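Local atomic coordinates of DUF115 domain-containing protein (Magnetospirillum magneticum AMB-1, PDB entry 5MU5), a protein that probably transfers a sugar to flagellin as a Maf-type glycosyltransferase involved in the formation of bacterial flagella. Residues 566-571 against 620-625; 253-258 against 364-369. All blocks are in the same frame, centred on the assembly; numbering follows the deposited sequence.

Contact 1: residues 566-571 against 620-625; sequences GDSNRL and EFWEII
Gly-566 places its CA over the five-membered ring of Trp-622, 3.4 Å from the centroid and 8° off the ring normal, a CH-pi contact. Its N sits over the same face, 3.4 Å from Trp-622 CD2. Glycine suits this place: its phi of 97° would press a CB against the preceding carbonyl oxygen, and here the CA and N themselves lie on the indole face. The benzo end of the indole reaches on to the helix that follows. There Ser-568 OG meets the ring edge near its plane, 3.3 Å from Trp-622 CZ2, and Leu-571, coming from the opposite direction, brings CD2 obliquely to 4.1 Å from Trp-622 CZ3. Trp-622 NE1 is buried without a partner in the model. The two segments belong to the helical bundle of the Maf family, where the tryptophan ties the start of helix 568-579 to helix 618-646. Ile-625 CD1, from the next turn of its own helix, touches the opposite face toward its rim, so both faces have a neighbour. Leu-571 also packs on Tyr-605 and Met-561 from neighbouring helices. Next along the chain from Gly-566, Asp-567 is the N-cap, its OD1 accepting a weak hydrogen bond from Arg-570 N (3.4 Å).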
ATOM      1  N   GLY A 566     -11.890 -19.843 -17.845  1.00 44.09           N
ATOM      2  CA  GLY A 566     -11.228 -20.050 -19.140  1.00 45.57           C
ATOM      3  C   GLY A 566     -10.776 -18.755 -19.811  1.00 46.91           C
ATOM      4  O   GLY A 566      -9.941 -18.801 -20.687  1.00 46.92           O
ATOM      5  N   ASP A 567     -11.333 -17.606 -19.417  1.00 49.59           N
ATOM      6  CA  ASP A 567     -10.985 -16.321 -20.024  1.00 51.49           C
ATOM      7  C   ASP A 567     -10.331 -15.483 -18.937  1.00 47.90           C
ATOM      8  O   ASP A 567     -10.997 -14.750 -18.214  1.00 45.70           O
ATOM      9  CB  ASP A 567     -12.230 -15.642 -20.647  1.00 56.43           C
ATOM     10  CG  ASP A 567     -11.875 -14.416 -21.506  1.00 62.04           C
ATOM     11  OD1 ASP A 567     -10.770 -13.835 -21.318  1.00 63.80           O
ATOM     12  OD2 ASP A 567     -12.711 -14.022 -22.357  1.00 66.95           O
ATOM     13  N   SER A 568      -9.008 -15.607 -18.846  1.00 49.86           N
ATOM     14  CA  SER A 568      -8.223 -15.054 -17.736  1.00 48.59           C
ATOM     15  C   SER A 568      -8.427 -13.571 -17.560  1.00 43.80           C
ATOM     16  O   SER A 568      -8.750 -13.102 -16.478  1.00 43.90           O
ATOM     17  CB  SER A 568      -6.720 -15.293 -17.925  1.00 50.54           C
ATOM     18  OG  SER A 568      -6.423 -16.668 -18.019  1.00 58.49           O
ATOM     19  N   ASN A 569      -8.235 -12.831 -18.631  1.00 41.71           N
ATOM     20  CA  ASN A 569      -8.275 -11.402 -18.539  1.00 39.85           C
ATOM     21  C   ASN A 569      -9.673 -10.870 -18.216  1.00 41.74           C
ATOM     22  O   ASN A 569      -9.824  -9.996 -17.354  1.00 41.90           O
ATOM     23  CB  ASN A 569      -7.707 -10.802 -19.808  1.00 40.74           C
ATOM     24  CG  ASN A 569      -6.213 -11.060 -19.956  1.00 43.33           C
ATOM     25  OD1 ASN A 569      -5.549 -11.592 -19.048  1.00 42.66           O
ATOM     26  ND2 ASN A 569      -5.668 -10.680 -21.112  1.00 45.75           N
ATOM     27  N   ARG A 570     -10.693 -11.408 -18.880  1.00 43.17           N
ATOM     28  CA  ARG A 570     -12.065 -10.981 -18.628  1.00 45.76           C
ATOM     29  C   ARG A 570     -12.465 -11.299 -17.180  1.00 41.64           C
ATOM     30  O   ARG A 570     -13.032 -10.466 -16.499  1.00 39.96           O
ATOM     31  CB  ARG A 570     -13.029 -11.606 -19.642  1.00 50.92           C
ATOM     32  CG  ARG A 570     -14.487 -11.157 -19.500  1.00 59.26           C
ATOM     33  CD  ARG A 570     -14.679  -9.635 -19.568  1.00 67.54           C
ATOM     34  NE  ARG A 570     -14.039  -8.995 -20.738  1.00 74.37           N
ATOM     35  CZ  ARG A 570     -14.011  -7.673 -20.970  1.00 76.54           C
ATOM     36  NH1 ARG A 570     -14.586  -6.812 -20.119  1.00 77.18           N
ATOM     37  NH2 ARG A 570     -13.399  -7.204 -22.058  1.00 75.30           N
ATOM     38  N   LEU A 571     -12.129 -12.495 -16.719  1.00 40.99           N
ATOM     39  CA  LEU A 571     -12.398 -12.910 -15.353  1.00 42.23           C
ATOM     40  C   LEU A 571     -11.760 -11.982 -14.358  1.00 41.17           C
ATOM     41  O   LEU A 571     -12.405 -11.615 -13.372  1.00 42.12           O
ATOM     42  CB  LEU A 571     -11.869 -14.326 -15.106  1.00 43.50           C
ATOM     43  CG  LEU A 571     -12.001 -14.840 -13.681  1.00 43.64           C
ATOM     44  CD1 LEU A 571     -13.437 -14.702 -13.202  1.00 44.90           C
ATOM     45  CD2 LEU A 571     -11.542 -16.284 -13.638  1.00 45.34           C
ATOM     46  N   GLU A 620      -9.095 -28.710 -18.244  1.00 43.02           N
ATOM     47  CA  GLU A 620      -9.289 -29.536 -17.054  1.00 44.32           C
ATOM     48  C   GLU A 620      -8.808 -28.781 -15.840  1.00 43.07           C
ATOM     49  O   GLU A 620      -9.431 -28.848 -14.790  1.00 45.70           O
ATOM     50  CB  GLU A 620      -8.527 -30.851 -17.142  1.00 46.78           C
ATOM     51  CG  GLU A 620      -8.985 -31.787 -18.245  1.00 51.30           C
ATOM     52  CD  GLU A 620      -8.083 -33.012 -18.397  1.00 55.42           C
ATOM     53  OE1 GLU A 620      -7.511 -33.476 -17.392  1.00 56.44           O
ATOM     54  OE2 GLU A 620      -7.959 -33.541 -19.521  1.00 61.10           O
ATOM     55  N   PHE A 621      -7.704 -28.057 -15.977  1.00 41.31           N
ATOM     56  CA  PHE A 621      -7.181 -27.292 -14.851  1.00 41.47           C
ATOM     57  C   PHE A 621      -8.070 -26.110 -14.550  1.00 42.08           C
ATOM     58  O   PHE A 621      -8.268 -25.767 -13.393  1.00 41.96           O
ATOM     59  CB  PHE A 621      -5.756 -26.835 -15.093  1.00 41.35           C
ATOM     60  CG  PHE A 621      -5.086 -26.272 -13.867  1.00 40.72           C
ATOM     61  CD1 PHE A 621      -5.083 -26.969 -12.680  1.00 40.66           C
ATOM     62  CD2 PHE A 621      -4.427 -25.060 -13.922  1.00 40.42           C
ATOM     63  CE1 PHE A 621      -4.459 -26.455 -11.557  1.00 41.77           C
ATOM     64  CE2 PHE A 621      -3.794 -24.545 -12.808  1.00 39.81           C
ATOM     65  CZ  PHE A 621      -3.822 -25.239 -11.619  1.00 40.42           C
ATOM     66  N   TRP A 622      -8.601 -25.483 -15.598  1.00 44.13           N
ATOM     67  CA  TRP A 622      -9.589 -24.436 -15.421  1.00 42.18           C
ATOM     68  C   TRP A 622     -10.806 -24.949 -14.631  1.00 41.90           C
ATOM     69  O   TRP A 622     -11.320 -24.250 -13.778  1.00 39.60           O
ATOM     70  CB  TRP A 622     -10.029 -23.852 -16.764  1.00 42.24           C
ATOM     71  CG  TRP A 622      -9.286 -22.611 -17.151  1.00 42.19           C
ATOM     72  CD1 TRP A 622      -8.511 -22.427 -18.253  1.00 40.61           C
ATOM     73  CD2 TRP A 622      -9.242 -21.376 -16.417  1.00 41.92           C
ATOM     74  NE1 TRP A 622      -7.990 -21.155 -18.261  1.00 41.91           N
ATOM     75  CE2 TRP A 622      -8.432 -20.483 -17.155  1.00 42.07           C
ATOM     76  CE3 TRP A 622      -9.833 -20.933 -15.234  1.00 40.93           C
ATOM     77  CZ2 TRP A 622      -8.184 -19.184 -16.741  1.00 43.05           C
ATOM     78  CZ3 TRP A 622      -9.594 -19.644 -14.816  1.00 43.39           C
ATOM     79  CH2 TRP A 622      -8.763 -18.777 -15.560  1.00 44.29           C
ATOM     80  N   GLU A 623     -11.278 -26.153 -14.927  1.00 44.95           N
ATOM     81  CA  GLU A 623     -12.406 -26.718 -14.186  1.00 46.49           C
ATOM     82  C   GLU A 623     -12.024 -26.938 -12.699  1.00 46.15           C
ATOM     83  O   GLU A 623     -12.796 -26.615 -11.789  1.00 45.96           O
ATOM     84  CB  GLU A 623     -12.911 -27.994 -14.860  1.00 48.05           C
ATOM     85  CG  GLU A 623     -13.858 -28.863 -14.023  1.00 51.57           C
ATOM     86  CD  GLU A 623     -15.025 -28.103 -13.395  1.00 54.50           C
ATOM     87  OE1 GLU A 623     -15.500 -27.095 -13.960  1.00 53.38           O
ATOM     88  OE2 GLU A 623     -15.473 -28.520 -12.307  1.00 62.09           O
ATOM     89  N   ILE A 624     -10.822 -27.455 -12.459  1.00 44.99           N
ATOM     90  CA  ILE A 624     -10.300 -27.581 -11.095  1.00 41.58           C
ATOM     91  C   ILE A 624     -10.303 -26.251 -10.353  1.00 42.08           C
ATOM     92  O   ILE A 624     -10.698 -26.174  -9.179  1.00 41.80           O
ATOM     93  CB  ILE A 624      -8.884 -28.161 -11.114  1.00 40.18           C
ATOM     94  CG1 ILE A 624      -8.974 -29.661 -11.436  1.00 40.50           C
ATOM     95  CG2 ILE A 624      -8.192 -27.958  -9.767  1.00 40.33           C
ATOM     96  CD1 ILE A 624      -7.645 -30.330 -11.706  1.00 40.24           C
ATOM     97  N   ILE A 625      -9.831 -25.207 -11.025  1.00 41.29           N
ATOM     98  CA  ILE A 625      -9.769 -23.882 -10.431  1.00 41.60           C
ATOM     99  C   ILE A 625     -11.171 -23.373 -10.086  1.00 41.24           C
ATOM    100  O   ILE A 625     -11.386 -22.790  -9.018  1.00 40.33           O
ATOM    101  CB  ILE A 625      -9.097 -22.900 -11.402  1.00 40.83           C
ATOM    102  CG1 ILE A 625      -7.614 -23.190 -11.447  1.00 42.38           C
ATOM    103  CG2 ILE A 625      -9.305 -21.455 -10.976  1.00 40.47           C
ATOM    104  CD1 ILE A 625      -6.950 -22.585 -12.641  1.00 40.12           C
TER

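Contact 2: residues 253-258 against 364-369; sequences YKNMRD and VVYYFR
Asn-255 and Tyr-366 meet with their side chains crossing at about a right angle. The amide lies by the phenol end of the ring, its plane turned 30° from the ring plane, with Asn-255 CG 3.6 Å from Tyr-366 CZ and Asn-255 OD1 3.0 Å from Tyr-366 OH. Arg-358 reaches that hydroxyl by a weak hydrogen bond and also bonds the Asn-255 backbone O. Asn-255 ND2 is gripped by the carbonyl oxygens of Asn-351 and Val-353, which fixes the buried amide. Asparagine fits because it offers a donor for those carbonyls on a short amide that can lie obliquely beside the phenol. Val-364 CG1 packs on one face of the tyrosine ring, 3.5 Å above its plane. Here the end of helix 242-257 lies against strand 363-367 of the large mixed sheet in the MptE-like region. Further along, Met-256 and Phe-368 approach from opposite directions in a Met-aromatic contact. The methionine chain runs extended through chi2, then bends at chi3 (67°), bringing CE within 4.0 Å of Phe-368 CZ. Met-256 SD is 4.9 Å from the Phe-368 centroid, 84° off the normal, so at the edge. A flexible, polarisable thioether suits this buried apolar packing, with Phe-378 of helix 373-378 touching both.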
ATOM      1  N   TYR A 253     -14.980  -3.530  17.466  1.00 40.03           N
ATOM      2  CA  TYR A 253     -16.320  -3.786  17.965  1.00 42.48           C
ATOM      3  C   TYR A 253     -16.288  -3.766  19.492  1.00 43.98           C
ATOM      4  O   TYR A 253     -17.040  -3.038  20.113  1.00 42.26           O
ATOM      5  CB  TYR A 253     -16.818  -5.144  17.465  1.00 42.60           C
ATOM      6  CG  TYR A 253     -18.162  -5.593  17.997  1.00 44.37           C
ATOM      7  CD1 TYR A 253     -18.302  -6.041  19.310  1.00 44.87           C
ATOM      8  CD2 TYR A 253     -19.288  -5.618  17.172  1.00 42.82           C
ATOM      9  CE1 TYR A 253     -19.522  -6.461  19.791  1.00 45.17           C
ATOM     10  CE2 TYR A 253     -20.507  -6.040  17.650  1.00 44.99           C
ATOM     11  CZ  TYR A 253     -20.610  -6.457  18.965  1.00 46.14           C
ATOM     12  OH  TYR A 253     -21.809  -6.898  19.453  1.00 50.87           O
ATOM     13  N   LYS A 254     -15.387  -4.543  20.086  1.00 45.32           N
ATOM     14  CA  LYS A 254     -15.320  -4.653  21.544  1.00 46.92           C
ATOM     15  C   LYS A 254     -14.858  -3.366  22.188  1.00 44.62           C
ATOM     16  O   LYS A 254     -15.301  -3.033  23.257  1.00 43.50           O
ATOM     17  CB  LYS A 254     -14.371  -5.761  21.965  1.00 48.48           C
ATOM     18  CG  LYS A 254     -14.744  -7.124  21.440  1.00 49.79           C
ATOM     19  CD  LYS A 254     -16.030  -7.638  22.019  1.00 50.94           C
ATOM     20  CE  LYS A 254     -15.830  -8.020  23.466  1.00 53.00           C
ATOM     21  NZ  LYS A 254     -17.071  -8.626  23.998  1.00 56.99           N
ATOM     22  N   ASN A 255     -13.949  -2.661  21.539  1.00 44.53           N
ATOM     23  CA  ASN A 255     -13.479  -1.397  22.067  1.00 44.73           C
ATOM     24  C   ASN A 255     -14.570  -0.337  22.154  1.00 46.23           C
ATOM     25  O   ASN A 255     -14.527   0.508  23.027  1.00 47.61           O
ATOM     26  CB  ASN A 255     -12.337  -0.863  21.209  1.00 44.89           C
ATOM     27  CG  ASN A 255     -11.014  -1.517  21.533  1.00 45.17           C
ATOM     28  OD1 ASN A 255     -10.792  -1.934  22.666  1.00 42.45           O
ATOM     29  ND2 ASN A 255     -10.116  -1.592  20.544  1.00 42.58           N
ATOM     30  N   MET A 256     -15.535  -0.378  21.249  1.00 47.44           N
ATOM     31  CA  MET A 256     -16.533   0.677  21.174  1.00 49.11           C
ATOM     32  C   MET A 256     -17.904   0.338  21.701  1.00 48.00           C
ATOM     33  O   MET A 256     -18.705   1.237  21.887  1.00 49.44           O
ATOM     34  CB  MET A 256     -16.668   1.106  19.731  1.00 49.66           C
ATOM     35  CG  MET A 256     -15.456   1.865  19.245  1.00 52.05           C
ATOM     36  SD  MET A 256     -15.623   2.095  17.493  1.00 57.99           S
ATOM     37  CE  MET A 256     -17.031   3.222  17.433  1.00 56.37           C
ATOM     38  N   ARG A 257     -18.158  -0.949  21.905  1.00 51.36           N
ATOM     39  CA  ARG A 257     -19.438  -1.468  22.352  1.00 55.05           C
ATOM     40  C   ARG A 257     -19.912  -0.814  23.647  1.00 59.63           C
ATOM     41  O   ARG A 257     -20.992  -0.244  23.685  1.00 58.85           O
ATOM     42  CB  ARG A 257     -19.316  -2.984  22.584  1.00 54.28           C
ATOM     43  CG  ARG A 257     -20.604  -3.690  22.988  1.00 56.06           C
ATOM     44  CD  ARG A 257     -21.554  -3.747  21.808  1.00 57.38           C
ATOM     45  NE  ARG A 257     -22.873  -4.212  22.182  1.00 62.59           N
ATOM     46  CZ  ARG A 257     -23.834  -3.444  22.690  1.00 66.62           C
ATOM     47  NH1 ARG A 257     -23.633  -2.147  22.914  1.00 66.79           N
ATOM     48  NH2 ARG A 257     -25.007  -3.985  22.985  1.00 72.25           N
ATOM     49  N   ASP A 258     -19.076  -0.916  24.681  1.00 67.50           N
ATOM     50  CA  ASP A 258     -19.407  -0.546  26.059  1.00 74.56           C
ATOM     51  C   ASP A 258     -18.469   0.496  26.618  1.00 77.47           C
ATOM     52  O   ASP A 258     -17.468   0.853  26.008  1.00 85.37           O
ATOM     53  CB  ASP A 258     -19.184  -1.751  26.990  1.00 78.77           C
ATOM     54  CG  ASP A 258     -19.971  -2.970  26.597  1.00 86.16           C
ATOM     55  OD1 ASP A 258     -21.168  -3.059  26.949  1.00 92.09           O
ATOM     56  OD2 ASP A 258     -19.368  -3.874  25.982  1.00 94.45           O
ATOM     57  N   VAL A 364      -9.146   6.032  28.269  1.00 42.13           N
ATOM     58  CA  VAL A 364      -8.757   5.569  26.950  1.00 42.68           C
ATOM     59  C   VAL A 364      -9.338   6.436  25.838  1.00 39.00           C
ATOM     60  O   VAL A 364     -10.520   6.717  25.827  1.00 39.47           O
ATOM     61  CB  VAL A 364      -9.237   4.113  26.737  1.00 46.80           C
ATOM     62  CG1 VAL A 364      -8.814   3.581  25.373  1.00 48.25           C
ATOM     63  CG2 VAL A 364      -8.672   3.204  27.819  1.00 47.72           C
ATOM     64  N   VAL A 365      -8.482   6.841  24.912  1.00 36.51           N
ATOM     65  CA  VAL A 365      -8.863   7.579  23.728  1.00 36.13           C
ATOM     66  C   VAL A 365      -8.438   6.787  22.484  1.00 37.51           C
ATOM     67  O   VAL A 365      -7.303   6.306  22.401  1.00 34.85           O
ATOM     68  CB  VAL A 365      -8.170   8.939  23.660  1.00 37.43           C
ATOM     69  CG1 VAL A 365      -8.658   9.700  22.440  1.00 37.15           C
ATOM     70  CG2 VAL A 365      -8.436   9.738  24.930  1.00 38.00           C
ATOM     71  N   TYR A 366      -9.353   6.662  21.525  1.00 36.63           N
ATOM     72  CA  TYR A 366      -9.099   5.939  20.302  1.00 35.79           C
ATOM     73  C   TYR A 366      -9.017   6.873  19.102  1.00 35.96           C
ATOM     74  O   TYR A 366      -9.727   7.852  19.033  1.00 37.00           O
ATOM     75  CB  TYR A 366     -10.220   4.933  20.010  1.00 36.17           C
ATOM     76  CG  TYR A 366     -10.310   3.832  21.006  1.00 36.72           C
ATOM     77  CD1 TYR A 366      -9.274   2.942  21.164  1.00 36.22           C
ATOM     78  CD2 TYR A 366     -11.439   3.691  21.809  1.00 38.88           C
ATOM     79  CE1 TYR A 366      -9.352   1.937  22.089  1.00 38.26           C
ATOM     80  CE2 TYR A 366     -11.525   2.697  22.749  1.00 37.77           C
ATOM     81  CZ  TYR A 366     -10.488   1.820  22.876  1.00 39.26           C
ATOM     82  OH  TYR A 366     -10.572   0.834  23.811  1.00 42.72           O
ATOM     83  N   TYR A 367      -8.164   6.543  18.144  1.00 34.73           N
ATOM     84  CA  TYR A 367      -8.226   7.175  16.837  1.00 35.56           C
ATOM     85  C   TYR A 367      -8.542   6.031  15.867  1.00 36.68           C
ATOM     86  O   TYR A 367      -8.355   4.847  16.190  1.00 35.45           O
ATOM     87  CB  TYR A 367      -6.931   7.884  16.493  1.00 36.12           C
ATOM     88  CG  TYR A 367      -5.803   6.961  16.127  1.00 36.85           C
ATOM     89  CD1 TYR A 367      -4.986   6.423  17.084  1.00 39.67           C
ATOM     90  CD2 TYR A 367      -5.572   6.620  14.802  1.00 39.28           C
ATOM     91  CE1 TYR A 367      -3.953   5.552  16.734  1.00 41.76           C
ATOM     92  CE2 TYR A 367      -4.549   5.770  14.444  1.00 39.85           C
ATOM     93  CZ  TYR A 367      -3.748   5.234  15.410  1.00 39.73           C
ATOM     94  OH  TYR A 367      -2.722   4.403  15.021  1.00 46.87           O
ATOM     95  N   PHE A 368      -9.047   6.381  14.698  1.00 36.26           N
ATOM     96  CA  PHE A 368      -9.439   5.383  13.724  1.00 39.24           C
ATOM     97  C   PHE A 368      -8.368   5.170  12.689  1.00 42.64           C
ATOM     98  O   PHE A 368      -8.006   6.067  11.932  1.00 41.71           O
ATOM     99  CB  PHE A 368     -10.801   5.719  13.125  1.00 38.80           C
ATOM    100  CG  PHE A 368     -11.879   5.538  14.108  1.00 39.05           C
ATOM    101  CD1 PHE A 368     -12.180   6.544  14.990  1.00 39.44           C
ATOM    102  CD2 PHE A 368     -12.488   4.307  14.253  1.00 40.57           C
ATOM    103  CE1 PHE A 368     -13.120   6.349  15.970  1.00 41.34           C
ATOM    104  CE2 PHE A 368     -13.458   4.107  15.214  1.00 41.95           C
ATOM    105  CZ  PHE A 368     -13.770   5.133  16.079  1.00 42.80           C
ATOM    106  N   ARG A 369      -7.831   3.957  12.698  1.00 44.32           N
ATOM    107  CA  ARG A 369      -6.789   3.615  11.780  1.00 46.76           C
ATOM    108  C   ARG A 369      -7.372   3.294  10.396  1.00 44.46           C
ATOM    109  O   ARG A 369      -8.195   2.410  10.269  1.00 44.64           O
ATOM    110  CB  ARG A 369      -5.971   2.455  12.314  1.00 49.39           C
ATOM    111  CG  ARG A 369      -4.663   2.439  11.602  1.00 50.25           C
ATOM    112  CD  ARG A 369      -3.756   1.322  12.005  1.00 53.60           C
ATOM    113  NE  ARG A 369      -2.507   1.524  11.277  1.00 54.22           N
ATOM    114  CZ  ARG A 369      -1.450   0.741  11.374  1.00 53.89           C
ATOM    115  NH1 ARG A 369      -1.486  -0.298  12.188  1.00 53.90           N
ATOM    116  NH2 ARG A 369      -0.359   1.007  10.662  1.00 57.69           N
TER

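In the fold
Contacts 1 and 2 lie in different parts of the chain, with centres 43 Å apart and nearest atoms about 28 Å apart, so neither touches the other. Contact 2 closes before contact 1 opens: 253-258 and 364-369 sit in the MptE-like region, 566-571 and 620-625 in the later helical bundle. Helix 618-646 runs from contact 1 toward contact 2, and Glu-648 just past its end makes the connection, forming a salt bridge with Arg-257 and accepting a hydrogen bond from Tyr-253. Near contact 1 the bundle meets Phe-112 of the Maf N-terminal region, which packs edge-to-face with Phe-621. No ligand or catalytic site is identified to which either contact could be related.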